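Local coordinates for protein probable oxidoreductase (Pseudomonas aeruginosa, PDB 4B7C) that is probably an NADP-dependent oxidoreductase of the medium-chain dehydrogenase/reductase superfamily, built from a GroES-like domain and a Rossmann-fold domain, at residues B[229-232]-B[233-237]; B[236-239]-B[240-244]. All blocks are in the same frame, centred on the assembly; numbering follows the deposited sequence.

Contact 1: residues B[229-232]-B[233-237]; sequences EILD and TVLTR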
loop_
_atom_site.group_PDB
_atom_site.type_symbol
_atom_site.label_atom_id
_atom_site.label_comp_id
_atom_site.label_asym_id
_atom_site.label_seq_id
_atom_site.Cartn_x
_atom_site.Cartn_y
_atom_site.Cartn_z
ATOM N N GLU B 229 4.448 1.634 15.167
ATOM C CA GLU B 229 5.669 2.428 15.008
ATOM C C GLU B 229 6.770 1.649 14.302
ATOM O O GLU B 229 7.581 2.220 13.560
ATOM C CB GLU B 229 6.154 2.908 16.378
ATOM C CG GLU B 229 7.278 3.935 16.333
ATOM C CD GLU B 229 7.777 4.328 17.717
ATOM O OE1 GLU B 229 7.076 4.054 18.723
ATOM O OE2 GLU B 229 8.879 4.915 17.794
ATOM N N ILE B 230 6.791 0.339 14.515
ATOM C CA ILE B 230 7.758 -0.511 13.833
ATOM C C ILE B 230 7.591 -0.426 12.309
ATOM O O ILE B 230 8.565 -0.252 11.566
ATOM C CB ILE B 230 7.666 -1.975 14.306
ATOM C CG1 ILE B 230 8.232 -2.105 15.727
ATOM C CG2 ILE B 230 8.452 -2.870 13.362
ATOM C CD1 ILE B 230 8.011 -3.459 16.369
ATOM N N LEU B 231 6.355 -0.544 11.846
ATOM C CA LEU B 231 6.046 -0.417 10.414
ATOM C C LEU B 231 6.472 0.955 9.893
ATOM O O LEU B 231 7.125 1.072 8.850
ATOM C CB LEU B 231 4.544 -0.619 10.172
ATOM C CG LEU B 231 3.988 -0.187 8.806
ATOM C CD1 LEU B 231 4.651 -0.938 7.677
ATOM C CD2 LEU B 231 2.478 -0.375 8.805
ATOM N N ASP B 232 6.115 1.982 10.645
ATOM C CA ASP B 232 6.398 3.366 10.236
ATOM C C ASP B 232 7.898 3.617 10.099
ATOM O O ASP B 232 8.335 4.293 9.173
ATOM C CB ASP B 232 5.785 4.356 11.223
ATOM C CG ASP B 232 5.225 5.599 10.539
ATOM O OD1 ASP B 232 5.281 5.685 9.292
ATOM O OD2 ASP B 232 4.724 6.489 11.263
ATOM N N THR B 233 8.682 3.043 11.014
ATOM C CA THR B 233 10.140 3.173 10.972
ATOM C C THR B 233 10.742 2.373 9.832
ATOM O O THR B 233 11.665 2.825 9.152
ATOM C CB THR B 233 10.788 2.731 12.303
ATOM O OG1 THR B 233 10.244 3.509 13.372
ATOM C CG2 THR B 233 12.299 2.925 12.265
ATOM N N VAL B 234 10.224 1.175 9.608
ATOM C CA VAL B 234 10.702 0.340 8.510
ATOM C C VAL B 234 10.490 1.021 7.152
ATOM O O VAL B 234 11.327 0.923 6.252
ATOM C CB VAL B 234 10.020 -1.044 8.542
ATOM C CG1 VAL B 234 10.357 -1.833 7.290
ATOM C CG2 VAL B 234 10.444 -1.794 9.802
ATOM N N LEU B 235 9.367 1.714 7.022
ATOM C CA LEU B 235 9.034 2.459 5.787
ATOM C C LEU B 235 10.104 3.473 5.384
ATOM O O LEU B 235 10.313 3.712 4.199
ATOM C CB LEU B 235 7.690 3.181 5.936
ATOM C CG LEU B 235 6.455 2.307 5.661
ATOM C CD1 LEU B 235 5.187 2.901 6.234
ATOM C CD2 LEU B 235 6.316 2.083 4.161
ATOM N N THR B 236 10.811 4.041 6.361
ATOM C CA THR B 236 11.896 4.995 6.060
ATOM C C THR B 236 13.108 4.332 5.400
ATOM O O THR B 236 13.964 5.021 4.843
ATOM C CB THR B 236 12.375 5.749 7.316
ATOM O OG1 THR B 236 13.049 4.849 8.207
ATOM C CG2 THR B 236 11.191 6.377 8.027
ATOM N N ARG B 237 13.173 3.002 5.440
ATOM C CA ARG B 237 14.358 2.268 4.965
ATOM C C ARG B 237 14.105 1.302 3.820
ATOM O O ARG B 237 15.004 0.551 3.421
ATOM C CB ARG B 237 15.000 1.523 6.139
ATOM C CG ARG B 237 15.504 2.485 7.203
ATOM C CD ARG B 237 16.486 3.555 6.645
ATOM N NE ARG B 237 17.169 3.990 7.825
ATOM C CZ ARG B 237 18.221 3.399 8.370
ATOM N NH1 ARG B 237 18.823 2.361 7.787
ATOM N NH2 ARG B 237 18.677 3.900 9.503
#

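Contact 2: residues B[236-239]-B[240-244]; sequences TRIA and FKARI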
loop_
_atom_site.group_PDB
_atom_site.type_symbol
_atom_site.label_atom_id
_atom_site.label_comp_id
_atom_site.label_asym_id
_atom_site.label_seq_id
_atom_site.Cartn_x
_atom_site.Cartn_y
_atom_site.Cartn_z
ATOM N N THR B 236 10.811 4.041 6.361
ATOM C CA THR B 236 11.896 4.995 6.060
ATOM C C THR B 236 13.108 4.332 5.400
ATOM O O THR B 236 13.964 5.021 4.843
ATOM C CB THR B 236 12.375 5.749 7.316
ATOM O OG1 THR B 236 13.049 4.849 8.207
ATOM C CG2 THR B 236 11.191 6.377 8.027
ATOM N N ARG B 237 13.173 3.002 5.440
ATOM C CA ARG B 237 14.358 2.268 4.965
ATOM C C ARG B 237 14.105 1.302 3.820
ATOM O O ARG B 237 15.004 0.551 3.421
ATOM C CB ARG B 237 15.000 1.523 6.139
ATOM C CG ARG B 237 15.504 2.485 7.203
ATOM C CD ARG B 237 16.486 3.555 6.645
ATOM N NE ARG B 237 17.169 3.990 7.825
ATOM C CZ ARG B 237 18.221 3.399 8.370
ATOM N NH1 ARG B 237 18.823 2.361 7.787
ATOM N NH2 ARG B 237 18.677 3.900 9.503
ATOM N N ILE B 238 12.889 1.322 3.278
ATOM C CA ILE B 238 12.569 0.425 2.166
ATOM C C ILE B 238 13.316 0.830 0.908
ATOM O O ILE B 238 13.611 2.011 0.684
ATOM C CB ILE B 238 11.048 0.318 1.872
ATOM C CG1 ILE B 238 10.427 1.670 1.533
ATOM C CG2 ILE B 238 10.292 -0.262 3.064
ATOM C CD1 ILE B 238 9.004 1.571 1.023
ATOM N N ALA B 239 13.642 -0.168 0.103
ATOM C CA ALA B 239 14.319 0.040 -1.164
ATOM C C ALA B 239 13.337 0.326 -2.294
ATOM O O ALA B 239 12.130 0.129 -2.160
ATOM C CB ALA B 239 15.131 -1.194 -1.526
ATOM N N PHE B 240 13.900 0.758 -3.414
ATOM C CA PHE B 240 13.190 0.874 -4.675
ATOM C C PHE B 240 12.472 -0.448 -5.005
ATOM O O PHE B 240 13.077 -1.516 -4.954
ATOM C CB PHE B 240 14.190 1.251 -5.782
ATOM C CG PHE B 240 13.599 1.301 -7.165
ATOM C CD1 PHE B 240 12.596 2.216 -7.484
ATOM C CD2 PHE B 240 14.078 0.463 -8.165
ATOM C CE1 PHE B 240 12.068 2.270 -8.763
ATOM C CE2 PHE B 240 13.552 0.512 -9.448
ATOM C CZ PHE B 240 12.546 1.419 -9.750
ATOM N N LYS B 241 11.182 -0.346 -5.327
ATOM C CA LYS B 241 10.333 -1.504 -5.694
ATOM C C LYS B 241 10.157 -2.520 -4.551
ATOM O O LYS B 241 9.937 -3.710 -4.779
ATOM C CB LYS B 241 10.838 -2.204 -6.975
ATOM C CG LYS B 241 10.567 -1.376 -8.235
ATOM C CD LYS B 241 10.849 -1.933 -9.601
ATOM C CE LYS B 241 9.913 -1.398 -10.688
ATOM N NZ LYS B 241 8.495 -1.851 -10.634
ATOM N N ALA B 242 10.230 -2.030 -3.318
ATOM C CA ALA B 242 10.012 -2.862 -2.153
ATOM C C ALA B 242 8.589 -3.393 -2.129
ATOM O O ALA B 242 7.667 -2.767 -2.666
ATOM C CB ALA B 242 10.265 -2.068 -0.888
ATOM N N ARG B 243 8.418 -4.532 -1.472
ATOM C CA ARG B 243 7.095 -5.102 -1.215
ATOM C C ARG B 243 6.889 -5.219 0.272
ATOM O O ARG B 243 7.705 -5.811 0.984
ATOM C CB ARG B 243 6.942 -6.471 -1.861
ATOM C CG ARG B 243 6.811 -6.424 -3.371
ATOM C CD ARG B 243 8.168 -6.315 -4.058
ATOM N NE ARG B 243 8.967 -7.502 -3.973
ATOM C CZ ARG B 243 10.295 -7.540 -3.940
ATOM N NH1 ARG B 243 11.086 -6.456 -3.931
ATOM N NH2 ARG B 243 10.829 -8.730 -3.901
ATOM N N ILE B 244 5.796 -4.638 0.735
ATOM C CA ILE B 244 5.367 -4.754 2.112
ATOM C C ILE B 244 4.123 -5.625 2.160
ATOM O O ILE B 244 3.102 -5.304 1.536
ATOM C CB ILE B 244 5.038 -3.393 2.739
ATOM C CG1 ILE B 244 6.289 -2.503 2.739
ATOM C CG2 ILE B 244 4.500 -3.566 4.151
ATOM C CD1 ILE B 244 6.086 -1.182 3.446
#

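Contact 1: residues B[229-232]-B[233-237]
Leu231 lays the CD1 end of its side chain against CD1 of Leu235, one helical turn further on, at 4.1 Å. Both are branched and wholly apolar, which suits a helix flank turned to the protein interior. With CG of Leu231 anti to the backbone N (chi1 165°), its chain reaches along the helix to Leu235, and the two slant across each other. One residue earlier in each turn, Ile230 CG2 and Val234 CG2 meet in the same way, 4.2 Å apart. The backbone bonds of an alpha helix run through the same residues, from the N atoms of Thr233, Val234 and Leu235 back to the carbonyl oxygens of Glu229, Ile230 and Leu231.

Thr233 adds a grip of its own. Its OG1, rotated beside the backbone N, donates to Glu229 O at 3.0 Å, and Thr233 N reaches the same oxygen at 2.9 Å from the opposite face of the carbonyl plane. A short hydroxyl chain can thus spend its polar atom on its own helix. Thr236 does something similar three residues back: its OG1 donates to Thr233 O at 2.6 Å, within the carbonyl plane, beside a longer bond from Thr236 N.

Asp232 is buried, and its carboxylate is taken up outside the helix by a salt bridge to Arg260 and by the backbone N atoms of Ala263 and Asn264, as a two-oxygen acceptor can be. Leu231 also packs on Tyr265 of the second subunit. Thr233 rests on Leu207 and Leu211 of helix 207-214, whereas Val234 faces Phe222 of strand 219-224 and Ile180 of strand 176-181, seating helix 228-235 against the parallel sheet.

Contact 2: residues B[236-239]-B[240-244]
Phe240 sets its CB 3.7 Å from the backbone carbonyl carbon C of Ala239, as the first of the two corner residues of the turn, and its ring takes Lys241 CG over the centre of one face, 3.6 Å above the plane. CG of Phe240 is anti to the backbone N (chi1 176°), carrying the ring away from Ile238 and Ala239; there it touches Arg272 and, on the second subunit, Asp282. Lys241 follows with a positive phi of 64°, the backbone shape a type II beta turn demands of its third residue, and its long polar chain suits the exposed position.

Ala242 closes the turn. Its N donates to Ala239 O at 3.1 Å, a bent bond (135° at the hydrogen) whose donor lies above the carbonyl plane. The methyl of Ala242 is small enough to sit 3.2 Å from Ala239 O and still pack against Ile238 CB at 3.7 Å. At Arg243 the guanidinium folds back so that NH1 donates to Lys241 O, 3.1 Å away and close to the guanidinium plane. The other nitrogens of this group meet Glu151 in a salt bridge and the carbonyl oxygens of Gly145 and Gln146, acceptors that suit a group with several N-H donors. Ile244, buried and branched, sends CD1 back to Ile238 CG2 at 4.3 Å.

Between Ala239 and Ala242 the chain turns a corner without making a hairpin, and strand 242-246 enters the parallel sheet between strands 219-224 and 274-277, an alpha-to-beta connection of the Rossmann fold.

Overall arrangement
From the N terminus of this region, contact 1 comes first, its bonds spanning successive turns of helix 228-235 and closing no long loop. Contact 2 begins on Thr236 and Arg237, where contact 1 ends, and closes the tight turn that leads into strand 242-246. The two therefore overlap end to end, and neither encloses the other, although their centres are only about 10 Å apart. They also meet directly, through Leu235 CD2 and Ile244 CD1 at 3.4 Å, so Leu235 of helix 228-235 packs on strand 242-246. Together they form the second half of the right-handed crossover from strand 219-224 to its parallel neighbour 242-246.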